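Local coordinates for protein beta-lactamase (Klebsiella pneumoniae, PDB 6HUH) that probably hydrolyses beta-lactam antibiotics to substituted beta-amino acids, as a class D (OXA-type) serine beta-lactamase that confers antibiotic resistance, at residues Gln158-Gly163 with Leu230-His234; Leu47-Thr52 with Ile216-Val220; Leu67-Gln71 with His179-Ile183; Arg185-Ile189 with Arg250-Phe254. The contacts are given in a common frame with arbitrary orientation. Residues are numbered along the deposited sequence.

Interaction 1 (Gln158-Gly163 with Leu230-His234)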
loop_
_atom_site.group_PDB
_atom_site.type_symbol
_atom_site.label_atom_id
_atom_site.label_comp_id
_atom_site.label_asym_id
_atom_site.label_seq_id
_atom_site.Cartn_x
_atom_site.Cartn_y
_atom_site.Cartn_z
ATOM N N GLN A 158 -15.717 21.560 -0.716
ATOM C CA GLN A 158 -15.054 20.228 -0.700
ATOM C C GLN A 158 -16.050 19.069 -0.681
ATOM O O GLN A 158 -15.855 18.092 -1.406
ATOM C CB GLN A 158 -14.154 20.087 0.525
ATOM C CG GLN A 158 -12.775 20.618 0.292
ATOM C CD GLN A 158 -11.749 19.560 0.047
ATOM O OE1 GLN A 158 -12.024 18.486 -0.522
ATOM N NE2 GLN A 158 -10.525 19.869 0.457
ATOM N N ALA A 159 -17.100 19.191 0.165
ATOM C CA ALA A 159 -18.209 18.248 0.333
ATOM C C ALA A 159 -19.040 18.194 -0.942
ATOM O O ALA A 159 -19.438 17.110 -1.361
ATOM C CB ALA A 159 -19.091 18.688 1.499
ATOM N N ARG A 160 -19.296 19.366 -1.558
ATOM C CA ARG A 160 -20.037 19.500 -2.801
ATOM C C ARG A 160 -19.291 18.754 -3.922
ATOM O O ARG A 160 -19.889 17.907 -4.605
ATOM C CB ARG A 160 -20.210 20.984 -3.117
ATOM C CG ARG A 160 -20.994 21.302 -4.380
ATOM C CD ARG A 160 -22.440 20.848 -4.325
ATOM N NE ARG A 160 -22.638 19.724 -5.236
ATOM C CZ ARG A 160 -23.815 19.187 -5.524
ATOM N NH1 ARG A 160 -24.922 19.658 -4.963
ATOM N NH2 ARG A 160 -23.896 18.169 -6.374
ATOM N N PHE A 161 -17.963 19.017 -4.049
ATOM C CA PHE A 161 -17.067 18.369 -5.015
ATOM C C PHE A 161 -17.088 16.835 -4.840
ATOM O O PHE A 161 -17.355 16.130 -5.810
ATOM C CB PHE A 161 -15.624 18.936 -4.919
ATOM C CG PHE A 161 -14.569 18.048 -5.549
ATOM C CD1 PHE A 161 -14.483 17.914 -6.929
ATOM C CD2 PHE A 161 -13.710 17.297 -4.762
ATOM C CE1 PHE A 161 -13.553 17.044 -7.508
ATOM C CE2 PHE A 161 -12.785 16.427 -5.338
ATOM C CZ PHE A 161 -12.710 16.306 -6.708
ATOM N N LEU A 162 -16.819 16.349 -3.597
ATOM C CA LEU A 162 -16.804 14.946 -3.187
ATOM C C LEU A 162 -18.127 14.270 -3.520
ATOM O O LEU A 162 -18.123 13.119 -3.972
ATOM C CB LEU A 162 -16.525 14.843 -1.669
ATOM C CG LEU A 162 -15.104 14.527 -1.152
ATOM C CD1 LEU A 162 -14.007 14.860 -2.153
ATOM C CD2 LEU A 162 -14.829 15.216 0.174
ATOM N N GLY A 163 -19.228 15.004 -3.333
ATOM C CA GLY A 163 -20.585 14.553 -3.620
ATOM C C GLY A 163 -20.848 14.308 -5.094
ATOM O O GLY A 163 -21.654 13.448 -5.450
ATOM N N LEU A 230 -21.920 8.639 2.538
ATOM C CA LEU A 230 -21.837 9.778 3.453
ATOM C C LEU A 230 -20.510 10.503 3.296
ATOM O O LEU A 230 -19.459 9.908 3.534
ATOM C CB LEU A 230 -22.013 9.281 4.900
ATOM C CG LEU A 230 -21.933 10.294 6.043
ATOM C CD1 LEU A 230 -23.183 10.272 6.847
ATOM C CD2 LEU A 230 -20.768 9.983 6.980
ATOM N N ILE A 231 -20.560 11.790 2.898
ATOM C CA ILE A 231 -19.382 12.656 2.760
ATOM C C ILE A 231 -19.036 13.195 4.180
ATOM O O ILE A 231 -19.906 13.238 5.051
ATOM C CB ILE A 231 -19.646 13.832 1.776
ATOM C CG1 ILE A 231 -20.268 13.390 0.418
ATOM C CG2 ILE A 231 -18.408 14.683 1.570
ATOM C CD1 ILE A 231 -19.541 12.490 -0.434
ATOM N N PHE A 232 -17.772 13.598 4.398
ATOM C CA PHE A 232 -17.281 14.183 5.651
ATOM C C PHE A 232 -16.059 15.049 5.353
ATOM O O PHE A 232 -15.226 14.689 4.523
ATOM C CB PHE A 232 -16.990 13.123 6.734
ATOM C CG PHE A 232 -15.977 12.084 6.342
ATOM C CD1 PHE A 232 -14.613 12.370 6.372
ATOM C CD2 PHE A 232 -16.375 10.809 5.967
ATOM C CE1 PHE A 232 -13.672 11.431 5.928
ATOM C CE2 PHE A 232 -15.425 9.846 5.586
ATOM C CZ PHE A 232 -14.080 10.171 5.549
ATOM N N VAL A 233 -15.988 16.214 5.994
ATOM C CA VAL A 233 -14.908 17.178 5.825
ATOM C C VAL A 233 -14.557 17.674 7.218
ATOM O O VAL A 233 -15.455 18.039 7.985
ATOM C CB VAL A 233 -15.295 18.356 4.878
ATOM C CG1 VAL A 233 -14.133 19.322 4.689
ATOM C CG2 VAL A 233 -15.794 17.871 3.520
ATOM N N HIS A 234 -13.262 17.675 7.565
ATOM C CA HIS A 234 -12.826 18.169 8.876
ATOM C C HIS A 234 -11.521 18.949 8.805
ATOM O O HIS A 234 -10.587 18.511 8.142
ATOM C CB HIS A 234 -12.764 17.037 9.909
ATOM C CG HIS A 234 -12.392 17.456 11.303
ATOM N ND1 HIS A 234 -13.086 18.436 11.975
ATOM C CD2 HIS A 234 -11.441 16.959 12.128
ATOM C CE1 HIS A 234 -12.525 18.526 13.169
ATOM N NE2 HIS A 234 -11.533 17.655 13.305
#
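Helix 158-163 runs nearly antiparallel to strand 230-234, at 150° and with 8.2 Å between the two short axes, and the contact is one of apolar packing. At the start of the helix the CB of Q158 lies 4.1 Å from V233 CG2, while its amide end turns elsewhere and donates through NE2 to the hydroxyl of T52, the residue after the predicted nucleophile S51. A159 comes next and makes the closest backbone approach, its CA 6.2 Å from that of I231; its small CB fits between I231 CG2 (4.1 Å) and V233 CG2 (4.0 Å), which lets the backbones come close. One helical turn beyond Q158, L162 sets its CB 3.7 Å from I231 CG2 and its CD2 4.4 Å from V233 CG2. G163 contributes only main chain, its N 3.8 Å from the side-chain atom I231 CD1. On the strand, I231 and V233 point to this helix, whereas F232 points away and packs on V253 of helix 245-264. Such alternation marks a central strand with helices on both faces: the antiparallel sheet of the penicillin-recognising serine beta-lactamase fold, here with helix 155-166 of the helical region packed against one face.

Interaction 2 (Leu47-Thr52 with Ile216-Val220)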
loop_
_atom_site.group_PDB
_atom_site.type_symbol
_atom_site.label_atom_id
_atom_site.label_comp_id
_atom_site.label_asym_id
_atom_site.label_seq_id
_atom_site.Cartn_x
_atom_site.Cartn_y
_atom_site.Cartn_z
ATOM N N LEU A 47 -9.960 27.750 2.295
ATOM C CA LEU A 47 -8.624 27.439 2.804
ATOM C C LEU A 47 -7.760 26.713 1.761
ATOM O O LEU A 47 -8.322 26.017 0.902
ATOM C CB LEU A 47 -8.719 26.561 4.065
ATOM C CG LEU A 47 -9.484 27.116 5.273
ATOM C CD1 LEU A 47 -9.890 25.994 6.206
ATOM C CD2 LEU A 47 -8.683 28.181 5.993
ATOM N N PRO A 48 -6.394 26.782 1.834
ATOM C CA PRO A 48 -5.580 26.018 0.874
ATOM C C PRO A 48 -5.953 24.527 0.909
ATOM O O PRO A 48 -6.115 24.004 2.005
ATOM C CB PRO A 48 -4.136 26.267 1.350
ATOM C CG PRO A 48 -4.259 26.759 2.731
ATOM C CD PRO A 48 -5.533 27.533 2.772
ATOM N N PRO A 49 -6.171 23.825 -0.234
ATOM C CA PRO A 49 -6.558 22.405 -0.137
ATOM C C PRO A 49 -5.409 21.483 0.283
ATOM O O PRO A 49 -5.657 20.410 0.829
ATOM C CB PRO A 49 -7.100 22.083 -1.529
ATOM C CG PRO A 49 -6.406 23.031 -2.438
ATOM C CD PRO A 49 -6.039 24.254 -1.643
ATOM N N ALA A 50 -4.153 21.946 0.097
ATOM C CA ALA A 50 -2.922 21.216 0.376
ATOM C C ALA A 50 -2.937 19.867 -0.344
ATOM O O ALA A 50 -3.260 19.824 -1.533
ATOM C CB ALA A 50 -2.705 21.056 1.866
ATOM N N SER A 51 -2.655 18.768 0.369
ATOM C CA SER A 51 -2.614 17.445 -0.237
ATOM C C SER A 51 -3.997 16.782 -0.450
ATOM O O SER A 51 -4.034 15.658 -0.922
ATOM C CB SER A 51 -1.669 16.533 0.527
ATOM O OG SER A 51 -0.332 16.845 0.177
ATOM N N THR A 52 -5.109 17.462 -0.172
ATOM C CA THR A 52 -6.445 16.936 -0.470
ATOM C C THR A 52 -6.769 17.185 -1.959
ATOM O O THR A 52 -7.752 16.647 -2.493
ATOM C CB THR A 52 -7.523 17.564 0.435
ATOM O OG1 THR A 52 -7.753 18.943 0.069
ATOM C CG2 THR A 52 -7.220 17.395 1.909
ATOM N N ILE A 216 -3.290 24.035 8.885
ATOM C CA ILE A 216 -4.638 23.576 8.548
ATOM C C ILE A 216 -4.551 22.086 8.269
ATOM O O ILE A 216 -3.889 21.661 7.321
ATOM C CB ILE A 216 -5.365 24.314 7.384
ATOM C CG1 ILE A 216 -5.402 25.841 7.597
ATOM C CG2 ILE A 216 -6.784 23.732 7.169
ATOM C CD1 ILE A 216 -5.297 26.634 6.335
ATOM N N GLY A 217 -5.195 21.315 9.120
ATOM C CA GLY A 217 -5.263 19.875 8.960
ATOM C C GLY A 217 -6.517 19.542 8.200
ATOM O O GLY A 217 -7.541 20.187 8.389
ATOM N N TRP A 218 -6.450 18.608 7.296
ATOM C CA TRP A 218 -7.652 18.261 6.565
ATOM C C TRP A 218 -7.855 16.744 6.599
ATOM O O TRP A 218 -6.908 16.002 6.376
ATOM C CB TRP A 218 -7.518 18.647 5.077
ATOM C CG TRP A 218 -7.680 20.068 4.627
ATOM C CD1 TRP A 218 -6.671 20.930 4.305
ATOM C CD2 TRP A 218 -8.885 20.658 4.104
ATOM N NE1 TRP A 218 -7.181 22.063 3.712
ATOM C CE2 TRP A 218 -8.538 21.927 3.584
ATOM C CE3 TRP A 218 -10.239 20.264 4.085
ATOM C CZ2 TRP A 218 -9.492 22.807 3.069
ATOM C CZ3 TRP A 218 -11.179 21.132 3.570
ATOM C CH2 TRP A 218 -10.803 22.387 3.065
ATOM N N PHE A 219 -9.083 16.291 6.816
ATOM C CA PHE A 219 -9.467 14.901 6.631
ATOM C C PHE A 219 -10.809 14.845 5.926
ATOM O O PHE A 219 -11.866 15.059 6.531
ATOM C CB PHE A 219 -9.384 14.000 7.855
ATOM C CG PHE A 219 -9.459 12.572 7.364
ATOM C CD1 PHE A 219 -8.469 12.048 6.533
ATOM C CD2 PHE A 219 -10.560 11.778 7.656
ATOM C CE1 PHE A 219 -8.569 10.757 6.021
ATOM C CE2 PHE A 219 -10.644 10.470 7.166
ATOM C CZ PHE A 219 -9.652 9.975 6.340
ATOM N N VAL A 220 -10.735 14.674 4.603
ATOM C CA VAL A 220 -11.878 14.704 3.688
ATOM C C VAL A 220 -12.073 13.373 3.064
ATOM O O VAL A 220 -11.095 12.664 2.874
ATOM C CB VAL A 220 -11.767 15.849 2.637
ATOM C CG1 VAL A 220 -11.637 17.187 3.327
ATOM C CG2 VAL A 220 -10.602 15.644 1.691
#
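W218 dominates this contact. With chi1 at -78° (m) and chi2 at 102°, its indole lies against the loop so that NE1 donates to the carbonyl of P48, P48 O lying 2.8 Å from W218 NE1 near the ring plane, while P49 O sits over one ring face. L47, in the m,t rotamer, brings CB to 4.0 Å from W218 CZ2 and CD2 to 3.7 Å from I216 CD1; the same I216 CD1 is 3.7 Å from P48 CD. The segment ends in the first two residues of the S-T-F-K motif of class D beta-lactamases, where S51 is the predicted acyl-ester nucleophile and its OG is hydrogen-bonded to NZ of the carboxylated lysine at position 54. A50 takes a positive phi of 54°, turning the chain into the short 3-10 segment 51-52. T52 adopts chi1 p, which lets OG1 donate to P49 O (2.7 Å from T52 OG1) and accept a hydrogen bond from Q158 NE2, while T52 CG2 presses on W218 CB at 3.4 Å and on V220 CG2 at 3.8 Å. I216, W218 and V220 point to the loop; the CA-to-CB bond of F219 points away, and its ring packs on V253.

Interaction 3 (Leu67-Gln71 with His179-Ile183)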
loop_
_atom_site.group_PDB
_atom_site.type_symbol
_atom_site.label_atom_id
_atom_site.label_comp_id
_atom_site.label_asym_id
_atom_site.label_seq_id
_atom_site.Cartn_x
_atom_site.Cartn_y
_atom_site.Cartn_z
ATOM N N LEU A 67 -2.085 8.129 -15.190
ATOM C CA LEU A 67 -2.081 7.105 -14.159
ATOM C C LEU A 67 -2.792 5.912 -14.750
ATOM O O LEU A 67 -3.846 6.073 -15.383
ATOM C CB LEU A 67 -2.776 7.606 -12.885
ATOM C CG LEU A 67 -2.240 8.893 -12.268
ATOM C CD1 LEU A 67 -3.159 9.366 -11.183
ATOM C CD2 LEU A 67 -0.793 8.744 -11.768
ATOM N N VAL A 68 -2.170 4.732 -14.635
ATOM C CA VAL A 68 -2.676 3.492 -15.228
ATOM C C VAL A 68 -3.605 2.792 -14.259
ATOM O O VAL A 68 -4.749 2.490 -14.609
ATOM C CB VAL A 68 -1.518 2.577 -15.711
ATOM C CG1 VAL A 68 -2.039 1.241 -16.249
ATOM C CG2 VAL A 68 -0.666 3.284 -16.748
ATOM N N ASP A 69 -3.083 2.510 -13.051
ATOM C CA ASP A 69 -3.777 1.870 -11.937
ATOM C C ASP A 69 -3.105 2.265 -10.631
ATOM O O ASP A 69 -2.511 3.327 -10.560
ATOM C CB ASP A 69 -3.894 0.330 -12.119
ATOM C CG ASP A 69 -2.615 -0.426 -12.406
ATOM O OD1 ASP A 69 -1.549 -0.007 -11.907
ATOM O OD2 ASP A 69 -2.687 -1.470 -13.080
ATOM N N GLU A 70 -3.188 1.420 -9.615
ATOM C CA GLU A 70 -2.665 1.680 -8.280
ATOM C C GLU A 70 -1.150 1.489 -8.207
ATOM O O GLU A 70 -0.478 2.070 -7.356
ATOM C CB GLU A 70 -3.380 0.767 -7.267
ATOM C CG GLU A 70 -4.895 0.937 -7.209
ATOM C CD GLU A 70 -5.734 0.298 -8.304
ATOM O OE1 GLU A 70 -5.173 -0.411 -9.174
ATOM O OE2 GLU A 70 -6.965 0.516 -8.294
ATOM N N GLN A 71 -0.626 0.647 -9.083
ATOM C CA GLN A 71 0.784 0.302 -9.126
ATOM C C GLN A 71 1.524 1.115 -10.185
ATOM O O GLN A 71 2.738 1.327 -10.058
ATOM C CB GLN A 71 0.975 -1.234 -9.416
ATOM C CG GLN A 71 0.146 -2.259 -8.589
ATOM C CD GLN A 71 0.456 -2.310 -7.087
ATOM O OE1 GLN A 71 0.034 -1.454 -6.296
ATOM N NE2 GLN A 71 1.156 -3.345 -6.637
ATOM N N HIS A 179 -10.406 3.344 -9.472
ATOM C CA HIS A 179 -8.962 3.455 -9.240
ATOM C C HIS A 179 -8.662 4.539 -8.179
ATOM O O HIS A 179 -7.852 4.308 -7.274
ATOM C CB HIS A 179 -8.226 3.765 -10.539
ATOM C CG HIS A 179 -8.027 2.597 -11.457
ATOM N ND1 HIS A 179 -7.550 1.388 -10.996
ATOM C CD2 HIS A 179 -8.151 2.530 -12.807
ATOM C CE1 HIS A 179 -7.444 0.609 -12.068
ATOM N NE2 HIS A 179 -7.799 1.252 -13.177
ATOM N N THR A 180 -9.353 5.692 -8.275
ATOM C CA THR A 180 -9.249 6.813 -7.329
ATOM C C THR A 180 -9.631 6.349 -5.908
ATOM O O THR A 180 -8.948 6.707 -4.954
ATOM C CB THR A 180 -10.129 7.993 -7.807
ATOM O OG1 THR A 180 -9.733 8.390 -9.138
ATOM C CG2 THR A 180 -10.101 9.195 -6.833
ATOM N N ALA A 181 -10.714 5.550 -5.783
ATOM C CA ALA A 181 -11.216 4.974 -4.540
ATOM C C ALA A 181 -10.167 4.060 -3.902
ATOM O O ALA A 181 -9.869 4.190 -2.712
ATOM C CB ALA A 181 -12.487 4.170 -4.820
ATOM N N ASN A 182 -9.616 3.140 -4.706
ATOM C CA ASN A 182 -8.630 2.161 -4.283
ATOM C C ASN A 182 -7.405 2.811 -3.659
ATOM O O ASN A 182 -7.133 2.563 -2.483
ATOM C CB ASN A 182 -8.271 1.203 -5.426
ATOM C CG ASN A 182 -9.382 0.248 -5.851
ATOM O OD1 ASN A 182 -10.358 -0.005 -5.140
ATOM N ND2 ASN A 182 -9.238 -0.351 -7.024
ATOM N N ILE A 183 -6.731 3.714 -4.398
ATOM C CA ILE A 183 -5.547 4.420 -3.886
ATOM C C ILE A 183 -5.861 5.321 -2.654
ATOM O O ILE A 183 -4.946 5.573 -1.866
ATOM C CB ILE A 183 -4.758 5.178 -4.995
ATOM C CG1 ILE A 183 -5.609 6.207 -5.748
ATOM C CG2 ILE A 183 -4.138 4.191 -5.937
ATOM C CD1 ILE A 183 -4.811 7.150 -6.669
#
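The carboxylate of E70 joins the loop 67-71 to helix 179-183. Its OE2 accepts two hydrogen bonds, one from H179 ND1 (2.9 Å to E70 OE2, nearly linear at 174°) and one from N182 ND2 (2.7 Å to E70 OE2, 166°), so a single oxygen ties together donors from residues three apart on the helix. The CA-to-CB bond of E70 points sideways, but chi2 at 78° (p) bends the side chain so that the carboxylate reaches the helix; its CG, placed by chi1 in m, lies 3.6 Å from I183 CG2, so an apolar contact adjoins the hydrogen-bonded group. The H179 ring is held on another side as well: D69 CA sits over its face in a CH-pi contact, 4.0 Å from the ring centroid, and Y62 of helix 56-64 stacks with the ring. D69 spends its own carboxylate within the loop: D69 OD1 accepts from Q71 N at 3.0 Å, closing an Asx turn, and also from the backbone N of L72, while D69 O is bonded by the hydroxyl of Y62. Within the helix, the I183 amide is satisfied by H179 O at 3.1 Å. This is a His-carboxylate hydrogen bond in a surface contact away from the annotated sites, joining the loop after helix 56-64 to helix 174-184, which leads back into the sheet of the beta-lactamase fold.

Interaction 4 (Arg185-Ile189 with Arg250-Phe254)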
loop_
_atom_site.group_PDB
_atom_site.type_symbol
_atom_site.label_atom_id
_atom_site.label_comp_id
_atom_site.label_asym_id
_atom_site.label_seq_id
_atom_site.Cartn_x
_atom_site.Cartn_y
_atom_site.Cartn_z
ATOM N N ARG A 185 -8.472 4.506 -0.261
ATOM C CA ARG A 185 -9.093 3.627 0.737
ATOM C C ARG A 185 -8.392 3.671 2.093
ATOM O O ARG A 185 -7.165 3.679 2.169
ATOM C CB ARG A 185 -9.186 2.200 0.200
ATOM C CG ARG A 185 -10.024 1.257 1.048
ATOM C CD ARG A 185 -11.353 0.907 0.395
ATOM N NE ARG A 185 -11.815 -0.421 0.806
ATOM C CZ ARG A 185 -12.396 -0.689 1.969
ATOM N NH1 ARG A 185 -12.598 0.279 2.862
ATOM N NH2 ARG A 185 -12.763 -1.930 2.262
ATOM N N GLN A 186 -9.202 3.682 3.155
ATOM C CA GLN A 186 -8.852 3.769 4.575
ATOM C C GLN A 186 -9.408 2.534 5.357
ATOM O O GLN A 186 -10.244 1.790 4.807
ATOM C CB GLN A 186 -9.483 5.064 5.146
ATOM C CG GLN A 186 -8.944 6.374 4.579
ATOM C CD GLN A 186 -7.577 6.712 5.122
ATOM O OE1 GLN A 186 -7.268 6.457 6.292
ATOM N NE2 GLN A 186 -6.718 7.279 4.270
ATOM N N PRO A 187 -9.004 2.310 6.645
ATOM C CA PRO A 187 -9.567 1.173 7.394
ATOM C C PRO A 187 -11.076 1.306 7.552
ATOM O O PRO A 187 -11.602 2.418 7.704
ATOM C CB PRO A 187 -8.859 1.237 8.758
ATOM C CG PRO A 187 -7.654 2.059 8.537
ATOM C CD PRO A 187 -8.036 3.052 7.479
ATOM N N ASP A 188 -11.756 0.154 7.519
ATOM C CA ASP A 188 -13.199 0.002 7.634
ATOM C C ASP A 188 -13.744 0.421 9.012
ATOM O O ASP A 188 -12.990 0.627 9.973
ATOM C CB ASP A 188 -13.548 -1.484 7.407
ATOM C CG ASP A 188 -13.869 -1.903 5.980
ATOM O OD1 ASP A 188 -13.183 -1.416 5.042
ATOM O OD2 ASP A 188 -14.748 -2.790 5.806
ATOM N N ILE A 189 -15.081 0.548 9.077
ATOM C CA ILE A 189 -15.933 0.750 10.245
ATOM C C ILE A 189 -17.100 -0.222 9.940
ATOM O O ILE A 189 -17.776 -0.028 8.936
ATOM C CB ILE A 189 -16.364 2.241 10.440
ATOM C CG1 ILE A 189 -15.139 3.141 10.739
ATOM C CG2 ILE A 189 -17.407 2.359 11.569
ATOM C CD1 ILE A 189 -15.385 4.625 10.682
ATOM N N ARG A 250 -7.850 13.195 11.045
ATOM C CA ARG A 250 -8.121 11.797 10.692
ATOM C C ARG A 250 -8.624 11.001 11.894
ATOM O O ARG A 250 -9.560 10.212 11.784
ATOM C CB ARG A 250 -6.848 11.162 10.111
ATOM C CG ARG A 250 -7.029 9.730 9.589
ATOM C CD ARG A 250 -5.783 9.187 8.888
ATOM N NE ARG A 250 -5.136 8.064 9.583
ATOM C CZ ARG A 250 -5.597 6.815 9.615
ATOM N NH1 ARG A 250 -6.735 6.502 9.010
ATOM N NH2 ARG A 250 -4.937 5.875 10.278
ATOM N N GLU A 251 -7.988 11.236 13.041
ATOM C CA GLU A 251 -8.284 10.646 14.339
ATOM C C GLU A 251 -9.718 11.017 14.774
ATOM O O GLU A 251 -10.507 10.126 15.091
ATOM C CB GLU A 251 -7.243 11.166 15.331
ATOM C CG GLU A 251 -7.235 10.544 16.707
ATOM C CD GLU A 251 -6.128 11.141 17.557
ATOM O OE1 GLU A 251 -5.045 10.515 17.631
ATOM O OE2 GLU A 251 -6.309 12.271 18.073
ATOM N N GLU A 252 -10.050 12.330 14.735
ATOM C CA GLU A 252 -11.339 12.911 15.140
ATOM C C GLU A 252 -12.507 12.481 14.250
ATOM O O GLU A 252 -13.646 12.401 14.724
ATOM C CB GLU A 252 -11.250 14.449 15.250
ATOM C CG GLU A 252 -10.610 14.934 16.541
ATOM C CD GLU A 252 -10.029 16.341 16.499
ATOM O OE1 GLU A 252 -8.896 16.530 17.004
ATOM O OE2 GLU A 252 -10.706 17.257 15.977
ATOM N N VAL A 253 -12.224 12.195 12.976
ATOM C CA VAL A 253 -13.237 11.735 12.030
ATOM C C VAL A 253 -13.606 10.289 12.367
ATOM O O VAL A 253 -14.787 9.972 12.486
ATOM C CB VAL A 253 -12.764 11.921 10.573
ATOM C CG1 VAL A 253 -13.575 11.076 9.606
ATOM C CG2 VAL A 253 -12.827 13.387 10.171
ATOM N N PHE A 254 -12.584 9.438 12.582
ATOM C CA PHE A 254 -12.751 8.028 12.937
ATOM C C PHE A 254 -13.410 7.835 14.295
ATOM O O PHE A 254 -14.048 6.805 14.519
ATOM C CB PHE A 254 -11.428 7.264 12.840
ATOM C CG PHE A 254 -11.205 6.661 11.477
ATOM C CD1 PHE A 254 -11.851 5.485 11.104
ATOM C CD2 PHE A 254 -10.315 7.239 10.583
ATOM C CE1 PHE A 254 -11.640 4.923 9.846
ATOM C CE2 PHE A 254 -10.086 6.664 9.337
ATOM C CZ PHE A 254 -10.751 5.513 8.978
#
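Strand 185-189, weakly bonded, runs at 30° to helix 250-254, their short axes 11.7 Å apart at closest approach. The backbones converge along the chain: CA of Q186 is 10.1 Å from CA of R250, and CA of I189 is 8.4 Å from CA of F254. Side chains bridge the gap, above all the ring of F254, whose CA-to-CB bond points sideways but whose end reaches the strand. P187 O lies 3.3 Å from F254 CE1 and Q186 CB 4.1 Å from F254 CZ, both at the ring edge, while P187 CD is 4.0 Å from F254 CZ and I189 CD1 is 3.7 Å from F254 CD1. Here the C-terminal helix 245-264 of the beta-lactamase fold packs on an outermost strand of the antiparallel sheet; I189 also touches L257, P258 and L261 further along that helix. R250 extends in t,t so that NH1 comes 4.0 Å from P187 CD and 2.8 Å from Q186 OE1, the latter at an angle too poor for a hydrogen bond. Along the strand itself, R185 NH1 forms a salt bridge with D188 OD1 at 2.8 Å, and Q71 of the second subunit packs on P187 and D188.

From the N terminus, interaction 2 opens first at 47-52 and closes the longest loop, ending at strand 215-225. Nested inside it, interaction 3 joins 67-71 to helix 174-184. Interaction 1 opens at helix 155-166, within the spans of both, and closes on strand 228-238 beyond them, so it crosses interactions 2 and 3. Interaction 4 follows interaction 3 in series, its first segment adjoining 179-183, and crosses interactions 1 and 2 before closing on the C-terminal helix. Interactions 1, 2 and 4 meet at the sheet: Q158 is hydrogen-bonded to T52, and H234 to F219 and E252, and F219 packs on V253. Apart from adjoining interaction 4 in sequence, interaction 3 touches none of them.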